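Local coordinates for protein porin (PDB 3PRN) that forms trimeric outer-membrane channels through which small hydrophilic solutes, up to about 0.6 kDa, diffuse passively, at residues S28-I33 with R52-D57; G63-A68 with S119-S124; Y7-L12 with G101-S106. The protein carries 1 engineered substitution. All blocks are in the same frame, centred on the assembly; numbering follows the deposited sequence.

Contact 1: S28-I33 with R52-D57. With MG (magnesium ion), chain B.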
loop_
_atom_site.group_PDB
_atom_site.type_symbol
_atom_site.label_atom_id
_atom_site.label_comp_id
_atom_site.label_asym_id
_atom_site.label_seq_id
_atom_site.Cartn_x
_atom_site.Cartn_y
_atom_site.Cartn_z
ATOM N N SER A 28 -3.753 11.977 -19.261
ATOM C CA SER A 28 -3.039 10.785 -18.835
ATOM C C SER A 28 -2.112 11.185 -17.680
ATOM O O SER A 28 -1.340 12.137 -17.824
ATOM C CB SER A 28 -2.214 10.206 -19.989
ATOM O OG SER A 28 -1.379 9.159 -19.546
ATOM N N SER A 29 -2.092 10.350 -16.644
ATOM C CA SER A 29 -1.280 10.705 -15.476
ATOM C C SER A 29 -0.800 9.469 -14.748
ATOM O O SER A 29 -1.326 8.369 -14.954
ATOM C CB SER A 29 -2.129 11.606 -14.557
ATOM O OG SER A 29 -3.274 10.924 -14.151
ATOM N N ARG A 30 0.237 9.670 -13.927
ATOM C CA ARG A 30 0.832 8.512 -13.226
ATOM C C ARG A 30 1.375 8.999 -11.874
ATOM O O ARG A 30 1.973 10.069 -11.805
ATOM C CB ARG A 30 1.990 7.953 -14.058
ATOM C CG ARG A 30 2.879 6.963 -13.266
ATOM C CD ARG A 30 4.001 6.400 -14.097
ATOM N NE ARG A 30 3.529 5.556 -15.176
ATOM C CZ ARG A 30 4.354 4.925 -16.042
ATOM N NH1 ARG A 30 5.666 5.024 -15.960
ATOM N NH2 ARG A 30 3.771 4.200 -16.984
ATOM N N LEU A 31 1.187 8.204 -10.837
ATOM C CA LEU A 31 1.837 8.488 -9.562
ATOM C C LEU A 31 2.751 7.286 -9.252
ATOM O O LEU A 31 2.228 6.134 -9.285
ATOM C CB LEU A 31 0.835 8.719 -8.452
ATOM C CG LEU A 31 1.436 8.709 -7.029
ATOM C CD1 LEU A 31 2.408 9.868 -6.906
ATOM C CD2 LEU A 31 0.327 8.858 -6.005
ATOM N N ARG A 32 4.043 7.493 -9.036
ATOM C CA ARG A 32 4.916 6.385 -8.692
ATOM C C ARG A 32 5.572 6.663 -7.320
ATOM O O ARG A 32 6.194 7.733 -7.107
ATOM C CB ARG A 32 6.035 6.165 -9.752
ATOM C CG ARG A 32 7.020 5.067 -9.285
ATOM C CD ARG A 32 8.186 4.971 -10.318
ATOM N NE ARG A 32 7.704 4.261 -11.502
ATOM C CZ ARG A 32 8.414 3.990 -12.598
ATOM N NH1 ARG A 32 9.709 4.352 -12.694
ATOM N NH2 ARG A 32 7.831 3.332 -13.607
ATOM N N ILE A 33 5.456 5.699 -6.391
ATOM C CA ILE A 33 6.141 5.776 -5.123
ATOM C C ILE A 33 7.050 4.561 -4.971
ATOM O O ILE A 33 6.548 3.436 -5.075
ATOM C CB ILE A 33 5.151 5.794 -3.932
ATOM C CG1 ILE A 33 4.319 7.077 -3.900
ATOM C CG2 ILE A 33 5.852 5.711 -2.574
ATOM C CD1 ILE A 33 2.975 6.898 -3.205
ATOM N N ARG A 52 7.377 -1.092 -5.070
ATOM C CA ARG A 52 6.818 0.045 -5.804
ATOM C C ARG A 52 5.278 0.068 -5.711
ATOM O O ARG A 52 4.598 -0.989 -5.768
ATOM C CB ARG A 52 7.199 -0.044 -7.298
ATOM C CG ARG A 52 6.654 1.045 -8.204
ATOM C CD ARG A 52 7.390 1.072 -9.556
ATOM N NE ARG A 52 8.825 1.509 -9.324
ATOM C CZ ARG A 52 9.714 1.517 -10.315
ATOM N NH1 ARG A 52 9.361 1.132 -11.577
ATOM N NH2 ARG A 52 10.951 1.939 -10.123
ATOM N N MET A 53 4.691 1.246 -5.586
ATOM C CA MET A 53 3.252 1.474 -5.614
ATOM C C MET A 53 3.060 2.494 -6.757
ATOM O O MET A 53 3.570 3.598 -6.726
ATOM C CB MET A 53 2.673 2.064 -4.318
ATOM C CG MET A 53 2.784 0.983 -3.193
ATOM S SD MET A 53 2.158 1.749 -1.622
ATOM C CE MET A 53 0.412 1.504 -1.943
ATOM N N GLN A 54 2.493 2.013 -7.883
ATOM C CA GLN A 54 2.293 2.877 -9.023
ATOM C C GLN A 54 0.837 2.848 -9.478
ATOM O O GLN A 54 0.289 1.752 -9.589
ATOM C CB GLN A 54 3.160 2.437 -10.193
ATOM C CG GLN A 54 3.082 3.371 -11.421
ATOM C CD GLN A 54 4.082 2.884 -12.466
ATOM O OE1 GLN A 54 5.295 2.873 -12.132
ATOM N NE2 GLN A 54 3.632 2.494 -13.647
ATOM N N TRP A 55 0.297 4.031 -9.730
ATOM C CA TRP A 55 -1.052 4.163 -10.239
ATOM C C TRP A 55 -0.958 4.871 -11.612
ATOM O O TRP A 55 -0.197 5.849 -11.776
ATOM C CB TRP A 55 -1.910 5.036 -9.262
ATOM C CG TRP A 55 -3.291 5.290 -9.843
ATOM C CD1 TRP A 55 -4.393 4.482 -9.741
ATOM C CD2 TRP A 55 -3.692 6.439 -10.611
ATOM N NE1 TRP A 55 -5.448 5.060 -10.383
ATOM C CE2 TRP A 55 -5.058 6.250 -10.949
ATOM C CE3 TRP A 55 -3.030 7.566 -11.096
ATOM C CZ2 TRP A 55 -5.764 7.159 -11.743
ATOM C CZ3 TRP A 55 -3.725 8.489 -11.866
ATOM C CH2 TRP A 55 -5.114 8.267 -12.189
ATOM N N ASP A 56 -1.729 4.396 -12.563
ATOM C CA ASP A 56 -1.901 5.024 -13.861
ATOM C C ASP A 56 -3.386 5.269 -14.150
ATOM O O ASP A 56 -4.243 4.508 -13.734
ATOM C CB ASP A 56 -1.311 4.124 -14.990
ATOM C CG ASP A 56 0.235 4.119 -14.921
ATOM O OD1 ASP A 56 0.836 4.979 -15.568
ATOM O OD2 ASP A 56 0.807 3.229 -14.262
ATOM N N ASP A 57 -3.686 6.330 -14.896
ATOM C CA ASP A 57 -5.086 6.571 -15.285
ATOM C C ASP A 57 -5.569 5.323 -16.034
ATOM O O ASP A 57 -4.835 4.677 -16.803
ATOM C CB ASP A 57 -5.232 7.856 -16.119
ATOM C CG ASP A 57 -4.532 7.668 -17.449
ATOM O OD1 ASP A 57 -3.298 7.886 -17.497
ATOM O OD2 ASP A 57 -5.196 7.246 -18.425
HETATM MG MG MG B . -1.947 7.263 -18.999
HETATM O O HOH W 1 -0.178 6.874 -17.278
HETATM O O HOH W 2 -2.338 4.856 -18.486
HETATM O O HOH W 3 -3.586 6.818 -20.549
#
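R32 reaches across to both R52 and Q54 from the antiparallel pair of strands 28-33 and 52-56. R32 CB lies 4.1 Å from Q54 OE1, and CG, anti to the backbone N (chi1 175°), is close to the same oxygen and to R52 NE. R32 CD passes 3.7 Å from R52 NE, and a bend at chi3 (-76°) carries R32 NE inward to donate to Q54 OE1 at 2.9 Å. R32 NH2 donates to Q54 OE1 as well, at 3.0 Å; both bonds come from one face of the amide and lie close to the guanidinium plane. R32 CZ is 3.2 Å from R52 NH1, for the two guanidinium groups are stacked with their planes 11° apart. R52 is held separately by N34 and S119. An alanine in place of R32 would probably leave Q54 OE1 without its two arginine donors and one face of the R52 guanidinium without its stacking partner.

Next along this face, R30 NE forms a straight salt bridge to the syn lone pair of D56 OD1 (2.8 Å), while Q54 NE2 sits over the centre of the R30 guanidinium. Q54 NE2 donates to D56 OD2, which also pairs with K120. Just past strand 46-56, D57 OD1 lies 2.1 Å from the magnesium ion, which S28 OG and three waters also bind; S28 OG is hydrogen-bonded to E103 too.

L31 with W55 and I33 with M53 exchange backbone bonds both ways, their side chains packing on neighbouring subunits from the other face. The ladder is that of a porin beta hairpin in a closed barrel, its arginine row consistent with a place in the pore lining.

Contact 2: G63-A68 with S119-S124. With C8E ((hydroxyethyloxy)tri(ethyloxy)octane), chain C; C8E ((hydroxyethyloxy)tri(ethyloxy)octane), chain D.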
loop_
_atom_site.group_PDB
_atom_site.type_symbol
_atom_site.label_atom_id
_atom_site.label_comp_id
_atom_site.label_asym_id
_atom_site.label_seq_id
_atom_site.Cartn_x
_atom_site.Cartn_y
_atom_site.Cartn_z
ATOM N N GLY A 63 -7.669 1.885 -7.893
ATOM C CA GLY A 63 -6.893 1.617 -6.694
ATOM C C GLY A 63 -5.394 1.399 -6.993
ATOM O O GLY A 63 -4.997 1.321 -8.163
ATOM N N THR A 64 -4.621 1.358 -5.923
ATOM C CA THR A 64 -3.172 1.203 -6.097
ATOM C C THR A 64 -2.698 0.133 -5.098
ATOM O O THR A 64 -3.146 0.181 -3.911
ATOM C CB THR A 64 -2.469 2.533 -5.713
ATOM O OG1 THR A 64 -3.076 3.596 -6.475
ATOM C CG2 THR A 64 -0.961 2.565 -6.053
ATOM N N ALA A 65 -1.770 -0.662 -5.528
ATOM C CA ALA A 65 -1.210 -1.717 -4.687
ATOM C C ALA A 65 0.321 -1.778 -4.907
ATOM O O ALA A 65 0.810 -1.022 -5.735
ATOM C CB ALA A 65 -1.835 -3.069 -5.018
ATOM N N GLY A 66 0.953 -2.593 -4.084
ATOM C CA GLY A 66 2.407 -2.750 -4.242
ATOM C C GLY A 66 2.610 -3.896 -5.282
ATOM O O GLY A 66 1.700 -4.698 -5.555
ATOM N N ASN A 67 3.818 -3.941 -5.814
ATOM C CA ASN A 67 4.239 -4.983 -6.762
ATOM C C ASN A 67 4.947 -6.120 -5.984
ATOM O O ASN A 67 4.818 -6.193 -4.736
ATOM C CB ASN A 67 5.105 -4.415 -7.877
ATOM C CG ASN A 67 6.407 -3.834 -7.423
ATOM O OD1 ASN A 67 6.607 -3.645 -6.213
ATOM N ND2 ASN A 67 7.321 -3.506 -8.319
ATOM N N ALA A 68 5.710 -6.984 -6.691
ATOM C CA ALA A 68 6.443 -8.053 -5.963
ATOM C C ALA A 68 7.834 -7.499 -5.643
ATOM O O ALA A 68 8.363 -6.601 -6.350
ATOM C CB ALA A 68 6.547 -9.261 -6.898
ATOM N N SER A 119 6.422 -3.261 -12.678
ATOM C CA SER A 119 6.055 -2.168 -11.794
ATOM C C SER A 119 4.795 -2.399 -10.984
ATOM O O SER A 119 4.654 -1.677 -9.972
ATOM C CB SER A 119 5.898 -0.844 -12.558
ATOM O OG SER A 119 7.154 -0.340 -12.940
ATOM N N LYS A 120 3.932 -3.310 -11.379
ATOM C CA LYS A 120 2.664 -3.519 -10.745
ATOM C C LYS A 120 2.322 -4.992 -10.556
ATOM O O LYS A 120 3.056 -5.817 -11.120
ATOM C CB LYS A 120 1.557 -2.998 -11.712
ATOM C CG LYS A 120 1.662 -1.465 -11.814
ATOM C CD LYS A 120 0.468 -0.972 -12.630
ATOM C CE LYS A 120 0.519 0.534 -12.741
ATOM N NZ LYS A 120 -0.518 1.071 -13.650
ATOM N N TYR A 121 1.241 -5.273 -9.867
ATOM C CA TYR A 121 0.761 -6.632 -9.668
ATOM C C TYR A 121 0.244 -7.123 -11.047
ATOM O O TYR A 121 0.090 -6.316 -11.983
ATOM C CB TYR A 121 -0.361 -6.618 -8.628
ATOM C CG TYR A 121 -1.677 -6.033 -9.174
ATOM C CD1 TYR A 121 -2.621 -6.806 -9.850
ATOM C CD2 TYR A 121 -1.945 -4.693 -8.994
ATOM C CE1 TYR A 121 -3.821 -6.278 -10.304
ATOM C CE2 TYR A 121 -3.123 -4.124 -9.452
ATOM C CZ TYR A 121 -4.058 -4.918 -10.096
ATOM O OH TYR A 121 -5.220 -4.307 -10.570
ATOM N N ASP A 122 0.013 -8.398 -11.202
ATOM C CA ASP A 122 -0.562 -8.917 -12.474
ATOM C C ASP A 122 -1.796 -9.756 -12.143
ATOM O O ASP A 122 -1.621 -10.816 -11.551
ATOM C CB ASP A 122 0.447 -9.798 -13.198
ATOM C CG ASP A 122 -0.148 -10.375 -14.494
ATOM O OD1 ASP A 122 -1.362 -10.423 -14.719
ATOM O OD2 ASP A 122 0.665 -10.791 -15.335
ATOM N N ALA A 123 -2.996 -9.299 -12.487
ATOM C CA ALA A 123 -4.204 -10.043 -12.084
ATOM C C ALA A 123 -4.344 -11.392 -12.788
ATOM O O ALA A 123 -5.052 -12.228 -12.226
ATOM C CB ALA A 123 -5.484 -9.210 -12.334
ATOM N N SER A 124 -3.666 -11.632 -13.909
ATOM C CA SER A 124 -3.781 -12.939 -14.567
ATOM C C SER A 124 -3.190 -14.060 -13.728
ATOM O O SER A 124 -3.491 -15.250 -13.986
ATOM C CB SER A 124 -3.092 -12.933 -15.932
ATOM O OG SER A 124 -1.675 -12.816 -15.837
HETATM C C1 C8E C . -2.566 -8.141 -3.597
HETATM C C2 C8E C . -2.482 -6.856 -4.278
HETATM C C3 C8E C . -3.769 -6.448 -4.843
HETATM C C4 C8E C . -3.727 -6.854 -6.248
HETATM C C5 C8E C . -4.903 -7.759 -6.394
HETATM C C6 C8E C . -5.849 -7.193 -7.297
HETATM C C7 C8E C . -6.510 -8.387 -7.742
HETATM C C8 C8E C . -7.678 -8.047 -8.573
HETATM O O9 C8E C . -8.097 -8.979 -9.585
HETATM C C10 C8E C . -8.892 -10.058 -9.125
HETATM C C11 C8E C . -9.258 -10.884 -10.334
HETATM O O12 C8E C . -9.932 -10.103 -11.369
HETATM C C13 C8E C . -9.145 -9.534 -12.478
HETATM C C14 C8E C . -8.887 -8.003 -12.631
HETATM O O15 C8E C . -8.769 -7.177 -13.840
HETATM C C16 C8E C . -7.411 -6.773 -14.111
HETATM C C17 C8E C . -6.719 -5.783 -13.164
HETATM O O18 C8E C . -5.474 -5.132 -13.306
HETATM C C19 C8E C . -5.129 -4.371 -14.490
HETATM C C20 C8E C . -4.674 -2.827 -14.240
HETATM O O21 C8E C . -5.591 -1.953 -14.917
HETATM C C1 C8E D . -5.599 -2.503 -6.941
HETATM C C2 C8E D . -5.967 -2.229 -5.558
HETATM C C3 C8E D . -6.603 -3.382 -4.920
HETATM C C4 C8E D . -8.042 -3.148 -5.032
HETATM C C5 C8E D . -8.543 -4.343 -5.769
HETATM C C6 C8E D . -9.425 -5.097 -4.940
HETATM C C7 C8E D . -10.205 -5.758 -5.947
HETATM C C8 C8E D . -11.096 -6.756 -5.332
HETATM O O9 C8E D . -12.335 -7.072 -5.991
HETATM C C10 C8E D . -12.235 -7.998 -7.059
HETATM C C11 C8E D . -13.633 -8.225 -7.580
HETATM O O12 C8E D . -14.557 -8.676 -6.542
HETATM C C13 C8E D . -15.396 -7.689 -5.837
HETATM C C14 C8E D . -15.175 -7.310 -4.340
HETATM O O15 C8E D . -16.148 -6.950 -3.299
HETATM C C16 C8E D . -16.134 -5.542 -2.983
HETATM C C17 C8E D . -14.907 -4.943 -2.281
HETATM O O18 C8E D . -14.731 -3.652 -1.738
HETATM C C19 C8E D . -15.662 -3.077 -0.789
HETATM C C20 C8E D . -15.022 -2.565 0.620
HETATM O O21 C8E D . -15.613 -3.305 1.698
HETATM O O HOH W 4 2.667 -0.832 -8.087
HETATM O O HOH W 5 0.651 -2.789 -8.342
HETATM O O HOH W 6 4.809 -7.644 -9.539
#
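N67 and K120 mark the closest passage of the backbones, with 4.5 Å from N67 CA to K120 CA; both segments are irregular loops that diverge from there. Instead of a direct bond between them, waters span the gap. One accepts from A68 N and donates to K120 O, another accepts from Y121 N and gives a weak bond to A65 O, and a third lies between A65 O and S119 O.

N67 points its CB toward the other loop, 3.5 Å from S119 O. The amide beyond it passes alongside that carbonyl, with N67 ND2 3.6 Å from S119 O, and is held from outside the pair: ND2 donates to N118 O and Y117 OH, while OD1 accepts R52 N. The CB of K120 points away, and its NZ makes salt bridges with D56 and D59.

Y121 supplies the apolar part. Its CD2 lies 4.3 Å from A65 CB, and C4 of the chain C detergent sits over one ring face, toward the rim, 3.7 Å from Y121 CG. A123 CB lies at the ring edge, near its plane. The octyl chain thus fills the angle between A65 and the tyrosine, whose OH makes a weak, unsettled bond to the detergent ether O18. A second detergent, chain D, brings its C1 to 3.9 Å from Y121 CE2.

The G63-A68 loop reaches into the trimer, where N67 O accepts T64 OG1 of the third subunit. S119-S124 belongs to the long loop between the fifth and sixth strands, so the contact joins the second and third external loops of a trimeric porin beside the subunit interface.

Contact 3: Y7-L12 with G101-S106. Engineered in segment 101-106: W104 (natural residue Ala).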
loop_
_atom_site.group_PDB
_atom_site.type_symbol
_atom_site.label_atom_id
_atom_site.label_comp_id
_atom_site.label_asym_id
_atom_site.label_seq_id
_atom_site.Cartn_x
_atom_site.Cartn_y
_atom_site.Cartn_z
ATOM N N TYR A 7 7.626 10.111 -8.242
ATOM C CA TYR A 7 7.313 11.198 -9.157
ATOM C C TYR A 7 5.824 11.180 -9.489
ATOM O O TYR A 7 5.129 10.177 -9.311
ATOM C CB TYR A 7 8.121 11.119 -10.443
ATOM C CG TYR A 7 7.854 10.030 -11.448
ATOM C CD1 TYR A 7 6.717 10.040 -12.240
ATOM C CD2 TYR A 7 8.773 8.990 -11.587
ATOM C CE1 TYR A 7 6.493 9.015 -13.169
ATOM C CE2 TYR A 7 8.586 7.963 -12.508
ATOM C CZ TYR A 7 7.443 7.992 -13.291
ATOM O OH TYR A 7 7.235 6.993 -14.222
ATOM N N GLY A 8 5.326 12.369 -9.860
ATOM C CA GLY A 8 3.977 12.462 -10.365
ATOM C C GLY A 8 4.143 13.079 -11.798
ATOM O O GLY A 8 5.139 13.776 -12.053
ATOM N N ARG A 9 3.206 12.730 -12.667
ATOM C CA ARG A 9 3.192 13.361 -13.997
ATOM C C ARG A 9 1.741 13.455 -14.436
ATOM O O ARG A 9 0.940 12.543 -14.148
ATOM C CB ARG A 9 4.077 12.668 -15.013
ATOM C CG ARG A 9 3.485 11.375 -15.593
ATOM C CD ARG A 9 4.531 10.653 -16.453
ATOM N NE ARG A 9 3.918 9.504 -17.072
ATOM C CZ ARG A 9 4.613 8.485 -17.621
ATOM N NH1 ARG A 9 5.917 8.464 -17.627
ATOM N NH2 ARG A 9 3.867 7.518 -18.150
ATOM N N PHE A 10 1.439 14.507 -15.208
ATOM C CA PHE A 10 0.074 14.577 -15.781
ATOM C C PHE A 10 0.124 15.445 -17.041
ATOM O O PHE A 10 1.026 16.301 -17.131
ATOM C CB PHE A 10 -0.920 15.096 -14.726
ATOM C CG PHE A 10 -0.674 16.492 -14.224
ATOM C CD1 PHE A 10 -1.079 17.583 -14.963
ATOM C CD2 PHE A 10 -0.043 16.738 -13.011
ATOM C CE1 PHE A 10 -0.848 18.887 -14.539
ATOM C CE2 PHE A 10 0.142 18.040 -12.573
ATOM C CZ PHE A 10 -0.243 19.106 -13.319
ATOM N N GLY A 11 -0.806 15.295 -17.967
ATOM C CA GLY A 11 -0.767 16.113 -19.177
ATOM C C GLY A 11 -1.849 15.541 -20.126
ATOM O O GLY A 11 -2.752 14.810 -19.696
ATOM N N LEU A 12 -1.703 15.887 -21.387
ATOM C CA LEU A 12 -2.647 15.509 -22.419
ATOM C C LEU A 12 -1.961 14.486 -23.341
ATOM O O LEU A 12 -0.785 14.646 -23.672
ATOM C CB LEU A 12 -3.031 16.746 -23.266
ATOM C CG LEU A 12 -3.791 17.825 -22.487
ATOM C CD1 LEU A 12 -3.830 19.117 -23.311
ATOM C CD2 LEU A 12 -5.196 17.360 -22.150
ATOM N N GLY A 101 8.783 13.287 -25.031
ATOM C CA GLY A 101 7.443 13.605 -24.540
ATOM C C GLY A 101 7.388 13.324 -23.010
ATOM O O GLY A 101 8.308 12.693 -22.442
ATOM N N TYR A 102 6.296 13.750 -22.377
ATOM C CA TYR A 102 6.226 13.570 -20.917
ATOM C C TYR A 102 6.008 12.127 -20.515
ATOM O O TYR A 102 6.190 11.802 -19.323
ATOM C CB TYR A 102 5.162 14.495 -20.327
ATOM C CG TYR A 102 3.744 14.034 -20.233
ATOM C CD1 TYR A 102 2.920 14.036 -21.332
ATOM C CD2 TYR A 102 3.214 13.553 -19.007
ATOM C CE1 TYR A 102 1.589 13.663 -21.245
ATOM C CE2 TYR A 102 1.895 13.123 -18.918
ATOM C CZ TYR A 102 1.085 13.227 -20.032
ATOM O OH TYR A 102 -0.193 12.841 -20.010
ATOM N N GLU A 103 5.756 11.215 -21.459
ATOM C CA GLU A 103 5.633 9.812 -21.060
ATOM C C GLU A 103 6.824 9.000 -21.537
ATOM O O GLU A 103 6.711 7.766 -21.456
ATOM C CB GLU A 103 4.327 9.210 -21.592
ATOM C CG GLU A 103 3.133 9.990 -21.048
ATOM C CD GLU A 103 1.865 9.598 -21.806
ATOM O OE1 GLU A 103 1.805 9.830 -23.048
ATOM O OE2 GLU A 103 0.985 9.064 -21.140
ATOM N N TRP A 104 7.928 9.588 -21.978
ATOM C CA TRP A 104 9.118 8.902 -22.433
ATOM C C TRP A 104 8.764 7.749 -23.374
ATOM O O TRP A 104 9.035 6.584 -23.092
ATOM C CB TRP A 104 10.047 8.282 -21.287
ATOM C CG TRP A 104 10.261 9.588 -20.548
ATOM C CD1 TRP A 104 9.739 9.964 -19.378
ATOM C CD2 TRP A 104 11.005 10.670 -21.093
ATOM N NE1 TRP A 104 10.112 11.339 -19.193
ATOM C CE2 TRP A 104 10.842 11.736 -20.222
ATOM C CE3 TRP A 104 11.793 10.843 -22.246
ATOM C CZ2 TRP A 104 11.396 13.007 -20.462
ATOM C CZ3 TRP A 104 12.365 12.116 -22.463
ATOM C CH2 TRP A 104 12.170 13.148 -21.613
ATOM N N SER A 105 8.165 8.082 -24.503
ATOM C CA SER A 105 7.791 7.054 -25.490
ATOM C C SER A 105 8.496 7.322 -26.840
ATOM O O SER A 105 8.936 8.437 -27.172
ATOM C CB SER A 105 6.281 7.054 -25.715
ATOM O OG SER A 105 5.887 8.282 -26.301
ATOM N N SER A 106 8.638 6.230 -27.610
ATOM C CA SER A 106 9.269 6.289 -28.911
ATOM C C SER A 106 8.970 4.985 -29.669
ATOM O O SER A 106 9.207 3.889 -29.141
ATOM C CB SER A 106 10.812 6.418 -28.789
ATOM O OG SER A 106 11.447 6.311 -30.058
HETATM O O HOH W 7 8.008 10.314 -16.850
HETATM O O HOH W 8 5.687 5.857 -19.518
#
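R9 and Y102 cross at about a right angle, and most of the contact is van der Waals packing around the tyrosine. R9 CG meets the ring edge, 4.1 Å from Y102 CD2, and R9 CD lies 3.5 Å from Y102 O. A chi1 of 88° sets Y102 CG between the backbone N and the carbonyl carbon and starts the ring toward the strand, where Y102 CE2 comes 3.5 Å from F10 C and L12 O lies at the ring edge. G11 has no side chain, and a CB there would collide with Y102 CZ. E103 CG covers the centre of one ring face, and E103 CA lies over the R9 guanidinium, toward its rim.

Polar links run through water and outside partners. One water accepts from R9 NH1 and bonds weakly to Y102 O, and a second accepts from R9 NH2 (2.8 Å) and donates to E103 O. Y102 OH is hydrogen-bonded to S28 O.

Charges meet only loosely. E103 OE2, 4.4 Å from R9 NH2, is well out of the guanidinium plane and bonds instead to Q13 NE2 and the metal ligand S28.

Within the loop, W104 N closes a type I beta turn on G101 O. W104, an engineered substitution for alanine, places its indole over that oxygen, near R9 NH1. This is the long third loop of a porin folded onto the inner barrel wall, where it narrows the channel at the eyelet.

How the contacts relate
Contact 1 is regular sheet, and contacts 2 and 3 bring the long loop between strands 78-83 and 131-138 against other parts of the fold: its later limb meets the 63-68 loop, its earlier limb strand 2-15. All three are partly buried, but in different places: contact 1 in the barrel wall facing the trimer, contact 2 beside the subunit interface, contact 3 inside the barrel. Contact 1 bonds directly, through a backbone ladder, salt bridge, stack and metal; the loop contacts rely on packing and bridging waters, with detergent joining in at contact 2. Contact 1 is bonded to both others, whereas contacts 2 and 3 do not touch, their nearest atoms being about 7 Å apart.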